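Local coordinates for protein L-threonine 3-dehydrogenase (Clostridioides difficile, PDB 7OL1) that probably catalyses the NAD-dependent oxidation of L-threonine to 2-amino-3-ketobutyrate, as a member of the NAD(P)-dependent epimerase/dehydratase family, at residues G192-V197 with M233-D238; R186-P191 with F260-M265; I94-L99 with F134-I139; G29-I34 with E60-C65. All coordinates share one frame; numbering follows the deposited sequence.

Interaction 1 (G192-V197 with M233-D238); sequences GLISYV and MMYMPD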
loop_
_atom_site.group_PDB
_atom_site.type_symbol
_atom_site.label_atom_id
_atom_site.label_comp_id
_atom_site.label_asym_id
_atom_site.label_seq_id
_atom_site.Cartn_x
_atom_site.Cartn_y
_atom_site.Cartn_z
ATOM N N GLY A 192 2.587 -18.969 -8.595
ATOM C CA GLY A 192 2.261 -19.586 -9.890
ATOM C C GLY A 192 1.252 -20.699 -9.702
ATOM O O GLY A 192 1.491 -21.595 -8.879
ATOM N N LEU A 193 0.125 -20.610 -10.397
ATOM C CA LEU A 193 -0.855 -21.706 -10.452
ATOM C C LEU A 193 -0.747 -22.397 -11.810
ATOM O O LEU A 193 -0.477 -21.695 -12.857
ATOM C CB LEU A 193 -2.243 -21.122 -10.202
ATOM C CG LEU A 193 -2.419 -20.472 -8.836
ATOM C CD1 LEU A 193 -3.859 -20.042 -8.607
ATOM C CD2 LEU A 193 -1.980 -21.415 -7.738
ATOM N N ILE A 194 -0.895 -23.727 -11.749
ATOM C CA ILE A 194 -0.891 -24.708 -12.874
ATOM C C ILE A 194 -2.302 -25.284 -12.949
ATOM O O ILE A 194 -2.754 -25.846 -11.903
ATOM C CB ILE A 194 0.126 -25.851 -12.627
ATOM C CG1 ILE A 194 1.475 -25.360 -12.111
ATOM C CG2 ILE A 194 0.313 -26.713 -13.863
ATOM C CD1 ILE A 194 2.228 -24.582 -13.133
ATOM N N SER A 195 -2.963 -25.159 -14.109
ATOM C CA SER A 195 -4.260 -25.842 -14.378
ATOM C C SER A 195 -4.289 -26.453 -15.781
ATOM O O SER A 195 -3.460 -26.080 -16.641
ATOM C CB SER A 195 -5.445 -24.944 -14.150
ATOM O OG SER A 195 -5.793 -24.243 -15.333
ATOM N N TYR A 196 -5.235 -27.371 -15.968
ATOM C CA TYR A 196 -5.480 -28.088 -17.240
ATOM C C TYR A 196 -6.701 -27.518 -17.964
ATOM O O TYR A 196 -6.780 -27.721 -19.182
ATOM C CB TYR A 196 -5.665 -29.571 -16.964
ATOM C CG TYR A 196 -6.603 -29.936 -15.842
ATOM C CD1 TYR A 196 -7.961 -30.091 -16.066
ATOM C CD2 TYR A 196 -6.120 -30.230 -14.578
ATOM C CE1 TYR A 196 -8.821 -30.497 -15.057
ATOM C CE2 TYR A 196 -6.967 -30.627 -13.554
ATOM C CZ TYR A 196 -8.324 -30.770 -13.794
ATOM O OH TYR A 196 -9.169 -31.172 -12.795
ATOM N N VAL A 197 -7.603 -26.839 -17.240
ATOM C CA VAL A 197 -8.844 -26.196 -17.776
ATOM C C VAL A 197 -8.482 -24.935 -18.566
ATOM O O VAL A 197 -9.155 -24.670 -19.568
ATOM C CB VAL A 197 -9.850 -25.843 -16.662
ATOM C CG1 VAL A 197 -11.083 -25.133 -17.208
ATOM C CG2 VAL A 197 -10.255 -27.058 -15.836
ATOM N N MET A 233 5.100 -22.632 -6.828
ATOM C CA MET A 233 3.990 -23.107 -7.663
ATOM C C MET A 233 3.016 -23.884 -6.783
ATOM O O MET A 233 3.404 -24.318 -5.669
ATOM C CB MET A 233 4.473 -24.039 -8.766
ATOM C CG MET A 233 5.459 -23.401 -9.673
ATOM S SD MET A 233 4.669 -22.371 -10.851
ATOM C CE MET A 233 6.102 -21.887 -11.811
ATOM N N MET A 234 1.798 -24.038 -7.301
ATOM C CA MET A 234 0.708 -24.812 -6.674
ATOM C C MET A 234 -0.229 -25.313 -7.795
ATOM O O MET A 234 -0.410 -24.597 -8.806
ATOM C CB MET A 234 -0.000 -23.922 -5.647
ATOM C CG MET A 234 -0.993 -24.683 -4.795
ATOM S SD MET A 234 -1.761 -23.770 -3.421
ATOM C CE MET A 234 -0.347 -22.884 -2.775
ATOM N N TYR A 235 -0.719 -26.546 -7.687
ATOM C CA TYR A 235 -1.674 -27.131 -8.663
ATOM C C TYR A 235 -3.071 -26.621 -8.332
ATOM O O TYR A 235 -3.480 -26.682 -7.126
ATOM C CB TYR A 235 -1.695 -28.660 -8.574
ATOM C CG TYR A 235 -2.233 -29.421 -9.767
ATOM C CD1 TYR A 235 -2.098 -28.932 -11.054
ATOM C CD2 TYR A 235 -2.826 -30.666 -9.610
ATOM C CE1 TYR A 235 -2.534 -29.651 -12.151
ATOM C CE2 TYR A 235 -3.277 -31.395 -10.696
ATOM C CZ TYR A 235 -3.119 -30.889 -11.975
ATOM O OH TYR A 235 -3.525 -31.584 -13.075
ATOM N N MET A 236 -3.822 -26.237 -9.366
ATOM C CA MET A 236 -5.078 -25.479 -9.166
ATOM C C MET A 236 -5.943 -26.111 -8.069
ATOM O O MET A 236 -6.430 -25.384 -7.205
ATOM C CB MET A 236 -5.861 -25.330 -10.463
ATOM C CG MET A 236 -7.103 -24.495 -10.268
ATOM S SD MET A 236 -6.778 -22.828 -9.618
ATOM C CE MET A 236 -5.976 -22.085 -11.035
ATOM N N PRO A 237 -6.161 -27.448 -8.020
ATOM C CA PRO A 237 -7.022 -28.037 -6.995
ATOM C C PRO A 237 -6.569 -27.704 -5.571
ATOM O O PRO A 237 -7.455 -27.434 -4.761
ATOM C CB PRO A 237 -7.002 -29.558 -7.212
ATOM C CG PRO A 237 -5.973 -29.782 -8.309
ATOM C CD PRO A 237 -5.711 -28.452 -8.992
ATOM N N ASP A 238 -5.251 -27.715 -5.307
ATOM C CA ASP A 238 -4.668 -27.303 -3.993
ATOM C C ASP A 238 -5.122 -25.862 -3.652
ATOM O O ASP A 238 -5.699 -25.647 -2.542
ATOM C CB ASP A 238 -3.140 -27.407 -4.012
ATOM C CG ASP A 238 -2.574 -28.822 -3.967
ATOM O OD1 ASP A 238 -3.250 -29.665 -3.293
ATOM O OD2 ASP A 238 -1.439 -29.059 -4.598
#
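Gly-192, Leu-193 and Ile-194 pair in parallel with Met-233, Met-234 and Tyr-235, joining strand 184-194 to strand 232-235 in the central mixed sheet; the short strand axes approach to 4.7 Å at an angle of 28°. The polar part of the contact is a ladder of three backbone hydrogen bonds: Met-234 N to Gly-192 O (2.9 Å), Ile-194 N to Met-234 O (3.1 Å) and Met-236 N to Ile-194 O (2.8 Å). Apolar packing occupies both faces of the sheet. On one, Leu-193 CD2 runs alongside Met-234 CB (3.8 Å). The Met-236 chain, bent at chi2 (58°) and chi3 (70°), brings CE to 3.8 Å from Leu-193 CD1, the two side chains crossing at about a right angle. On the other face Ile-194 CD1 meets Met-233 SD at 4.0 Å. Past the last hydrogen bond the two tyrosines meet: Tyr-235 OH makes a van der Waals contact with the Tyr-196 ring edge, 3.3 Å from its CD2. The hydroxyl's hydrogen-bond partner is Asp-327 of helix 321-334. Tyr-235 is the N-cap residue, and the third bond uses the first amide of helix 236-248. Strand pairing thus runs directly into a helix, with methionine sulfur and hydrocarbon packed on both faces.

Interaction 2 (R186-P191 with F260-M265); sequences RGVRFP and FNITAM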
loop_
_atom_site.group_PDB
_atom_site.type_symbol
_atom_site.label_atom_id
_atom_site.label_comp_id
_atom_site.label_asym_id
_atom_site.label_seq_id
_atom_site.Cartn_x
_atom_site.Cartn_y
_atom_site.Cartn_z
ATOM N N ARG A 186 -10.106 -11.789 4.686
ATOM C CA ARG A 186 -9.091 -12.859 4.654
ATOM C C ARG A 186 -8.556 -13.059 3.242
ATOM O O ARG A 186 -9.308 -12.795 2.290
ATOM C CB ARG A 186 -9.709 -14.204 5.045
ATOM C CG ARG A 186 -10.319 -14.223 6.440
ATOM C CD ARG A 186 -10.932 -15.574 6.694
ATOM N NE ARG A 186 -11.794 -15.512 7.866
ATOM C CZ ARG A 186 -12.146 -16.567 8.612
ATOM N NH1 ARG A 186 -11.744 -17.801 8.317
ATOM N NH2 ARG A 186 -12.918 -16.367 9.657
ATOM N N GLY A 187 -7.344 -13.605 3.098
ATOM C CA GLY A 187 -6.806 -13.854 1.751
ATOM C C GLY A 187 -5.536 -14.663 1.751
ATOM O O GLY A 187 -4.960 -14.879 2.798
ATOM N N VAL A 188 -5.084 -15.047 0.570
ATOM C CA VAL A 188 -3.844 -15.835 0.415
ATOM C C VAL A 188 -3.014 -15.145 -0.653
ATOM O O VAL A 188 -3.602 -14.504 -1.508
ATOM C CB VAL A 188 -4.158 -17.289 0.044
ATOM C CG1 VAL A 188 -4.977 -17.971 1.132
ATOM C CG2 VAL A 188 -4.842 -17.381 -1.308
ATOM N N ARG A 189 -1.696 -15.254 -0.541
ATOM C CA ARG A 189 -0.741 -14.891 -1.603
ATOM C C ARG A 189 -0.506 -16.147 -2.435
ATOM O O ARG A 189 0.282 -17.000 -2.043
ATOM C CB ARG A 189 0.549 -14.321 -1.012
ATOM C CG ARG A 189 0.339 -13.292 0.091
ATOM C CD ARG A 189 1.643 -12.560 0.368
ATOM N NE ARG A 189 1.479 -11.490 1.333
ATOM C CZ ARG A 189 1.895 -11.501 2.588
ATOM N NH1 ARG A 189 2.550 -12.540 3.090
ATOM N NH2 ARG A 189 1.679 -10.431 3.332
ATOM N N PHE A 190 -1.206 -16.258 -3.544
ATOM C CA PHE A 190 -0.986 -17.338 -4.526
ATOM C C PHE A 190 0.377 -17.172 -5.183
ATOM O O PHE A 190 0.802 -16.082 -5.586
ATOM C CB PHE A 190 -2.083 -17.373 -5.590
ATOM C CG PHE A 190 -3.415 -17.817 -5.066
ATOM C CD1 PHE A 190 -3.592 -19.104 -4.604
ATOM C CD2 PHE A 190 -4.481 -16.937 -5.008
ATOM C CE1 PHE A 190 -4.817 -19.512 -4.102
ATOM C CE2 PHE A 190 -5.706 -17.347 -4.507
ATOM C CZ PHE A 190 -5.875 -18.636 -4.069
ATOM N N PRO A 191 1.067 -18.304 -5.347
ATOM C CA PRO A 191 2.180 -18.390 -6.272
ATOM C C PRO A 191 1.670 -18.644 -7.685
ATOM O O PRO A 191 0.480 -18.602 -7.885
ATOM C CB PRO A 191 2.883 -19.656 -5.778
ATOM C CG PRO A 191 1.748 -20.547 -5.313
ATOM C CD PRO A 191 0.786 -19.577 -4.660
ATOM N N PHE A 260 -2.129 -14.600 3.606
ATOM C CA PHE A 260 -1.284 -15.712 4.095
ATOM C C PHE A 260 -0.443 -16.222 2.947
ATOM O O PHE A 260 -1.050 -16.548 1.943
ATOM C CB PHE A 260 -2.138 -16.876 4.589
ATOM C CG PHE A 260 -2.755 -16.696 5.948
ATOM C CD1 PHE A 260 -2.067 -17.072 7.082
ATOM C CD2 PHE A 260 -4.052 -16.249 6.101
ATOM C CE1 PHE A 260 -2.639 -16.955 8.343
ATOM C CE2 PHE A 260 -4.619 -16.121 7.363
ATOM C CZ PHE A 260 -3.908 -16.457 8.486
ATOM N N ASN A 261 0.876 -16.323 3.118
ATOM C CA ASN A 261 1.740 -17.118 2.215
ATOM C C ASN A 261 1.198 -18.542 2.145
ATOM O O ASN A 261 0.880 -19.137 3.219
ATOM C CB ASN A 261 3.161 -17.279 2.717
ATOM C CG ASN A 261 3.960 -16.013 2.730
ATOM O OD1 ASN A 261 3.596 -15.040 2.076
ATOM N ND2 ASN A 261 5.056 -16.054 3.470
ATOM N N ILE A 262 1.113 -19.087 0.942
ATOM C CA ILE A 262 0.860 -20.535 0.785
ATOM C C ILE A 262 1.746 -20.995 -0.348
ATOM O O ILE A 262 2.141 -20.166 -1.170
ATOM C CB ILE A 262 -0.617 -20.861 0.529
ATOM C CG1 ILE A 262 -1.147 -20.184 -0.728
ATOM C CG2 ILE A 262 -1.478 -20.522 1.718
ATOM C CD1 ILE A 262 -2.498 -20.747 -1.170
ATOM N N THR A 263 2.084 -22.271 -0.337
ATOM C CA THR A 263 2.892 -22.900 -1.404
ATOM C C THR A 263 2.847 -24.411 -1.202
ATOM O O THR A 263 2.438 -24.864 -0.086
ATOM C CB THR A 263 4.311 -22.341 -1.421
ATOM O OG1 THR A 263 4.915 -22.802 -2.631
ATOM C CG2 THR A 263 5.073 -22.768 -0.189
ATOM N N ALA A 264 3.164 -25.126 -2.282
ATOM C CA ALA A 264 3.155 -26.600 -2.372
ATOM C C ALA A 264 4.516 -27.102 -2.848
ATOM O O ALA A 264 4.812 -28.275 -2.598
ATOM C CB ALA A 264 2.073 -27.027 -3.331
ATOM N N MET A 265 5.284 -26.243 -3.529
ATOM C CA MET A 265 6.531 -26.623 -4.237
ATOM C C MET A 265 7.260 -25.357 -4.725
ATOM O O MET A 265 6.601 -24.326 -4.854
ATOM C CB MET A 265 6.251 -27.616 -5.388
ATOM C CG MET A 265 5.192 -27.221 -6.420
ATOM S SD MET A 265 4.498 -28.596 -7.477
ATOM C CE MET A 265 3.379 -29.375 -6.323
#
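Val-188 and Arg-189 pair in parallel with Phe-260 and Asn-261; the hydrogen bonds are concentrated there, and the close packing extends to Ile-262. Phe-260 N donates to Gly-187 O at 3.0 Å, and Arg-189 N donates to Phe-260 O at 2.9 Å. On one face of this short ladder, Arg-189 NH1 gives a hydrogen bond of 2.9 Å to Asn-261 OD1. The oxygen lies only 4° out of the guanidinium plane, whereas the donor stands above the amide plane of Asn-261, 48° out of it. The same NH1 also binds Gln-153 O, and NH2 makes a salt bridge to Glu-171, so the guanidinium is fixed from several directions. On the other face Ile-262, with CG1 set between backbone N and carbonyl carbon (chi1 59°), carries CD1 to Phe-190 CE1 (3.9 Å) and Val-188 CB (4.0 Å).

Beyond Ile-262 the pairing fades. Pro-191 only touches Ile-262, CD lying 3.8 Å from its O, no backbone bond follows, and the chain leads on to the partly exposed Ala-264 and Met-265. In the mixed sheet, strand 184-194 runs parallel to 132-138 along one edge; its other edge pairs first with 260-261 and then, farther along, with 232-235. Helix 236-248 packs on Val-188, Phe-190 and Ile-262, while Trp-313 of helix 307-313 meets the Phe-260 ring edge-to-face.

Interaction 3 (I94-L99 with F134-I139); sequences IHLASL and FTPSSI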
loop_
_atom_site.group_PDB
_atom_site.type_symbol
_atom_site.label_atom_id
_atom_site.label_comp_id
_atom_site.label_asym_id
_atom_site.label_seq_id
_atom_site.Cartn_x
_atom_site.Cartn_y
_atom_site.Cartn_z
ATOM N N ILE A 94 -16.326 -13.599 -2.790
ATOM C CA ILE A 94 -14.956 -13.942 -3.225
ATOM C C ILE A 94 -14.611 -12.978 -4.363
ATOM O O ILE A 94 -14.915 -13.266 -5.548
ATOM C CB ILE A 94 -14.868 -15.430 -3.607
ATOM C CG1 ILE A 94 -15.274 -16.319 -2.429
ATOM C CG2 ILE A 94 -13.478 -15.778 -4.119
ATOM C CD1 ILE A 94 -15.495 -17.751 -2.805
ATOM N N HIS A 95 -13.975 -11.873 -3.985
ATOM C CA HIS A 95 -13.556 -10.766 -4.867
ATOM C C HIS A 95 -12.308 -11.124 -5.670
ATOM O O HIS A 95 -11.266 -10.556 -5.353
ATOM C CB HIS A 95 -13.340 -9.499 -4.032
ATOM C CG HIS A 95 -13.207 -8.292 -4.887
ATOM N ND1 HIS A 95 -14.152 -7.983 -5.844
ATOM C CD2 HIS A 95 -12.247 -7.340 -4.955
ATOM C CE1 HIS A 95 -13.767 -6.885 -6.468
ATOM N NE2 HIS A 95 -12.603 -6.455 -5.937
ATOM N N LEU A 96 -12.432 -11.895 -6.756
ATOM C CA LEU A 96 -11.301 -12.153 -7.690
ATOM C C LEU A 96 -11.121 -11.050 -8.747
ATOM O O LEU A 96 -10.093 -11.052 -9.425
ATOM C CB LEU A 96 -11.477 -13.477 -8.428
ATOM C CG LEU A 96 -11.948 -14.685 -7.631
ATOM C CD1 LEU A 96 -11.930 -15.929 -8.522
ATOM C CD2 LEU A 96 -11.105 -14.893 -6.404
ATOM N N ALA A 97 -12.070 -10.168 -8.989
ATOM C CA ALA A 97 -11.933 -9.187 -10.098
ATOM C C ALA A 97 -10.581 -8.488 -9.971
ATOM O O ALA A 97 -10.317 -7.978 -8.893
ATOM C CB ALA A 97 -13.040 -8.154 -10.061
ATOM N N SER A 98 -9.803 -8.425 -11.048
ATOM C CA SER A 98 -8.562 -7.603 -11.127
ATOM C C SER A 98 -7.887 -7.721 -12.506
ATOM O O SER A 98 -8.132 -8.674 -13.244
ATOM C CB SER A 98 -7.597 -8.013 -10.041
ATOM O OG SER A 98 -7.396 -9.420 -10.102
ATOM N N LEU A 99 -7.008 -6.789 -12.824
ATOM C CA LEU A 99 -5.968 -6.995 -13.858
ATOM C C LEU A 99 -4.708 -7.544 -13.165
ATOM O O LEU A 99 -4.342 -7.021 -12.082
ATOM C CB LEU A 99 -5.723 -5.660 -14.569
ATOM C CG LEU A 99 -6.953 -4.993 -15.205
ATOM C CD1 LEU A 99 -6.519 -4.057 -16.314
ATOM C CD2 LEU A 99 -7.964 -5.994 -15.754
ATOM N N PHE A 134 -13.252 -12.408 0.902
ATOM C CA PHE A 134 -11.989 -13.009 0.448
ATOM C C PHE A 134 -11.444 -12.254 -0.767
ATOM O O PHE A 134 -12.096 -12.242 -1.767
ATOM C CB PHE A 134 -12.207 -14.473 0.107
ATOM C CG PHE A 134 -10.936 -15.192 -0.249
ATOM C CD1 PHE A 134 -10.428 -15.120 -1.538
ATOM C CD2 PHE A 134 -10.240 -15.899 0.708
ATOM C CE1 PHE A 134 -9.263 -15.777 -1.876
ATOM C CE2 PHE A 134 -9.070 -16.551 0.373
ATOM C CZ PHE A 134 -8.591 -16.495 -0.916
ATOM N N THR A 135 -10.235 -11.711 -0.654
ATOM C CA THR A 135 -9.424 -11.125 -1.736
ATOM C C THR A 135 -8.128 -11.912 -1.887
ATOM O O THR A 135 -7.359 -12.034 -0.953
ATOM C CB THR A 135 -8.990 -9.706 -1.375
ATOM O OG1 THR A 135 -9.982 -9.142 -0.512
ATOM C CG2 THR A 135 -8.697 -8.879 -2.607
ATOM N N PRO A 136 -7.810 -12.435 -3.077
ATOM C CA PRO A 136 -6.516 -13.040 -3.312
ATOM C C PRO A 136 -5.469 -11.947 -3.502
ATOM O O PRO A 136 -5.829 -10.914 -3.959
ATOM C CB PRO A 136 -6.699 -13.815 -4.613
ATOM C CG PRO A 136 -7.799 -13.085 -5.346
ATOM C CD PRO A 136 -8.656 -12.434 -4.278
ATOM N N SER A 137 -4.250 -12.226 -3.041
ATOM C CA SER A 137 -3.013 -11.424 -3.189
ATOM C C SER A 137 -2.016 -12.296 -3.937
ATOM O O SER A 137 -2.481 -13.268 -4.520
ATOM C CB SER A 137 -2.501 -10.968 -1.860
ATOM O OG SER A 137 -1.462 -10.025 -2.041
ATOM N N SER A 138 -0.725 -11.977 -3.951
ATOM C CA SER A 138 0.241 -12.638 -4.879
ATOM C C SER A 138 1.667 -12.539 -4.333
ATOM O O SER A 138 1.978 -11.530 -3.640
ATOM C CB SER A 138 0.152 -11.986 -6.266
ATOM O OG SER A 138 0.986 -12.611 -7.242
ATOM N N ILE A 139 2.522 -13.483 -4.731
ATOM C CA ILE A 139 4.007 -13.346 -4.633
ATOM C C ILE A 139 4.406 -11.966 -5.150
ATOM O O ILE A 139 5.491 -11.488 -4.734
ATOM C CB ILE A 139 4.768 -14.443 -5.397
ATOM C CG1 ILE A 139 3.959 -14.978 -6.588
ATOM C CG2 ILE A 139 5.184 -15.540 -4.439
ATOM C CD1 ILE A 139 4.743 -15.841 -7.577
#
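Pro-136 stops the parallel ladder at the point where its next donor is due: the ring carbon CD faces His-95 O at 3.4 Å, and the proline nitrogen has no hydrogen to give it. The last rung is His-95 N to Phe-134 O, 2.9 Å long, with an angle of 136° at the hydrogen. Strand 92-95 also turns away here. His-95 is the centre of an inverse gamma turn, closed by a weak bond of 3.1 Å from Leu-96 N to Ile-94 O.

Around this break the contact is apolar. Ile-94 CG2 approaches Phe-134 CD1 at 4.0 Å, obliquely to the ring, on the face that packs against Ile-243 and Ile-247 of helix 236-248. Leu-96 points its CB away from 134-139, yet its CG, anti to the carbonyl carbon (chi1 -43°), lets CD2 swing back to Pro-136 CG at 3.9 Å, the two side chains crossing at about a right angle. Thr-135 packs on helices 108-129 and 162-181. Strands 92-95 and 132-138, neighbouring, parallel and linked by a beta-alpha-beta crossover through helices 101-106 and 108-129, belong to the Rossmann fold, in which the dinucleotide binds at the carboxyl-terminal ends of the strands; the structure here is the apoenzyme.

Interaction 4 (G29-I34 with E60-C65); sequences GALGQI and EGNPVC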
loop_
_atom_site.group_PDB
_atom_site.type_symbol
_atom_site.label_atom_id
_atom_site.label_comp_id
_atom_site.label_asym_id
_atom_site.label_seq_id
_atom_site.Cartn_x
_atom_site.Cartn_y
_atom_site.Cartn_z
ATOM N N GLY A 29 -14.993 -11.537 -10.811
ATOM C CA GLY A 29 -13.866 -12.018 -11.633
ATOM C C GLY A 29 -13.959 -13.504 -11.919
ATOM O O GLY A 29 -12.924 -14.171 -12.119
ATOM N N ALA A 30 -15.171 -14.012 -12.011
ATOM C CA ALA A 30 -15.449 -15.459 -12.109
ATOM C C ALA A 30 -14.922 -16.067 -13.407
ATOM O O ALA A 30 -14.978 -17.285 -13.478
ATOM C CB ALA A 30 -16.927 -15.714 -11.973
ATOM N N LEU A 31 -14.471 -15.308 -14.407
ATOM C CA LEU A 31 -14.017 -15.946 -15.685
ATOM C C LEU A 31 -12.484 -15.911 -15.836
ATOM O O LEU A 31 -11.969 -16.479 -16.832
ATOM C CB LEU A 31 -14.713 -15.276 -16.873
ATOM C CG LEU A 31 -16.238 -15.355 -16.880
ATOM C CD1 LEU A 31 -16.776 -14.812 -18.180
ATOM C CD2 LEU A 31 -16.762 -16.764 -16.643
ATOM N N GLY A 32 -11.771 -15.304 -14.884
ATOM C CA GLY A 32 -10.304 -15.431 -14.755
ATOM C C GLY A 32 -9.893 -16.880 -14.548
ATOM O O GLY A 32 -10.789 -17.743 -14.486
ATOM N N GLN A 33 -8.587 -17.134 -14.425
ATOM C CA GLN A 33 -7.997 -18.501 -14.335
ATOM C C GLN A 33 -8.581 -19.258 -13.131
ATOM O O GLN A 33 -9.016 -20.427 -13.315
ATOM C CB GLN A 33 -6.475 -18.399 -14.245
ATOM C CG GLN A 33 -5.757 -19.739 -14.372
ATOM C CD GLN A 33 -4.391 -19.784 -13.724
ATOM O OE1 GLN A 33 -3.681 -20.778 -13.835
ATOM N NE2 GLN A 33 -4.003 -18.715 -13.042
ATOM N N ILE A 34 -8.571 -18.616 -11.965
ATOM C CA ILE A 34 -9.061 -19.148 -10.660
ATOM C C ILE A 34 -10.593 -19.235 -10.689
ATOM O O ILE A 34 -11.139 -20.311 -10.347
ATOM C CB ILE A 34 -8.604 -18.237 -9.498
ATOM C CG1 ILE A 34 -7.096 -17.951 -9.535
ATOM C CG2 ILE A 34 -9.106 -18.754 -8.149
ATOM C CD1 ILE A 34 -6.571 -17.173 -8.338
ATOM N N GLU A 60 -17.492 -16.302 -24.920
ATOM C CA GLU A 60 -18.181 -17.211 -25.879
ATOM C C GLU A 60 -18.690 -18.477 -25.174
ATOM O O GLU A 60 -19.896 -18.520 -24.821
ATOM C CB GLU A 60 -17.220 -17.534 -27.030
ATOM C CG GLU A 60 -16.937 -16.346 -27.943
ATOM C CD GLU A 60 -15.477 -16.090 -28.299
ATOM O OE1 GLU A 60 -14.599 -16.800 -27.780
ATOM O OE2 GLU A 60 -15.217 -15.165 -29.093
ATOM N N GLY A 61 -17.798 -19.457 -24.978
ATOM C CA GLY A 61 -18.120 -20.814 -24.500
ATOM C C GLY A 61 -17.277 -21.193 -23.300
ATOM O O GLY A 61 -16.707 -22.297 -23.287
ATOM N N ASN A 62 -17.185 -20.300 -22.317
ATOM C CA ASN A 62 -16.718 -20.657 -20.955
ATOM C C ASN A 62 -17.768 -21.587 -20.350
ATOM O O ASN A 62 -18.970 -21.346 -20.504
ATOM C CB ASN A 62 -16.484 -19.411 -20.100
ATOM C CG ASN A 62 -15.542 -19.641 -18.933
ATOM O OD1 ASN A 62 -15.842 -20.383 -17.999
ATOM N ND2 ASN A 62 -14.405 -18.969 -18.951
ATOM N N PRO A 63 -17.356 -22.700 -19.689
ATOM C CA PRO A 63 -18.292 -23.559 -18.960
ATOM C C PRO A 63 -19.249 -22.750 -18.074
ATOM O O PRO A 63 -20.442 -22.975 -18.145
ATOM C CB PRO A 63 -17.406 -24.463 -18.078
ATOM C CG PRO A 63 -15.969 -23.970 -18.293
ATOM C CD PRO A 63 -15.974 -23.206 -19.604
ATOM N N VAL A 64 -18.685 -21.811 -17.310
ATOM C CA VAL A 64 -19.383 -21.013 -16.257
ATOM C C VAL A 64 -20.696 -20.495 -16.833
ATOM O O VAL A 64 -21.760 -20.846 -16.286
ATOM C CB VAL A 64 -18.543 -19.818 -15.767
ATOM C CG1 VAL A 64 -19.317 -19.013 -14.746
ATOM C CG2 VAL A 64 -17.193 -20.221 -15.205
ATOM N N CYS A 65 -20.570 -19.712 -17.914
ATOM C CA CYS A 65 -21.612 -18.860 -18.550
ATOM C C CYS A 65 -22.829 -19.677 -18.984
ATOM O O CYS A 65 -23.883 -19.056 -19.186
ATOM C CB CYS A 65 -21.062 -18.151 -19.778
ATOM S SG CYS A 65 -20.290 -16.575 -19.356
#
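Leu-31 turns its CG anti to the carbonyl carbon (chi1 -60°) and then extends, which sends both methyls toward 60-65. In reply Val-64 has CG1 anti to its backbone N (chi1 178°), with CB directed at the leucine. The closest approach is Leu-31 CD2 to Val-64 CB, 3.6 Å. The same methyl lies 3.8 Å from Val-64 CG2 and 3.9 Å from Val-64 CG1, so it rests in the fork of the valine as the two side chains cross obliquely. It also touches the amide of Asn-62, 3.9 Å from CG, and the other methyl, Leu-31 CD1, reaches Cys-65 SG at 4.1 Å. No hydrogen bond passes between the segments; the contact is van der Waals only, mostly between apolar groups.

Leu-31 is in a type I beta turn from Gly-29 to Gly-32, closed by Gly-32 N to Gly-29 O at 3.2 Å. The turn belongs to a G-x-x-G-x-x-G sequence that starts after strand 25-28 and runs into the first turn of helix 33-46, the glycine-rich loop that in Rossmann-fold dehydrogenases of this family lies against the dinucleotide pyrophosphate. In the facing loop Asn-62 forms an Asx turn, OD1 accepting from Val-64 N at 3.3 Å. This bond has an N-H...O angle of 157° and uses a lone pair in the amide plane. Val-64 further packs on Thr-39 of helix 33-46 and Ala-53 of strand 51-55, its carbonyl oxygen bound by Arg-43, while Leu-31 also meets Ser-55 and Lys-59.

How the interactions relate
Interactions 1, 2 and 3 belong to the central sheet, their centres 7 to 9 Å from that of the chain; interaction 4 lies farther out, at about 14 Å, between the turn leading into helix 33-46 and a loop, with exposed residues at its margin though its touching residues are mostly buried. Interactions 1 and 2 share strand 184-194, and interaction 3 joins them through strand 132-138, probably by hydrogen bonds from Ser-137 N to Val-188 O and from Ile-139 N to Phe-190 O. Backbone bonding decreases from three rungs in 1 to two in 2, one in 3 and none in 4. Ile-34 ties interaction 4 to the core, touching Leu-96, Phe-190 and Leu-193.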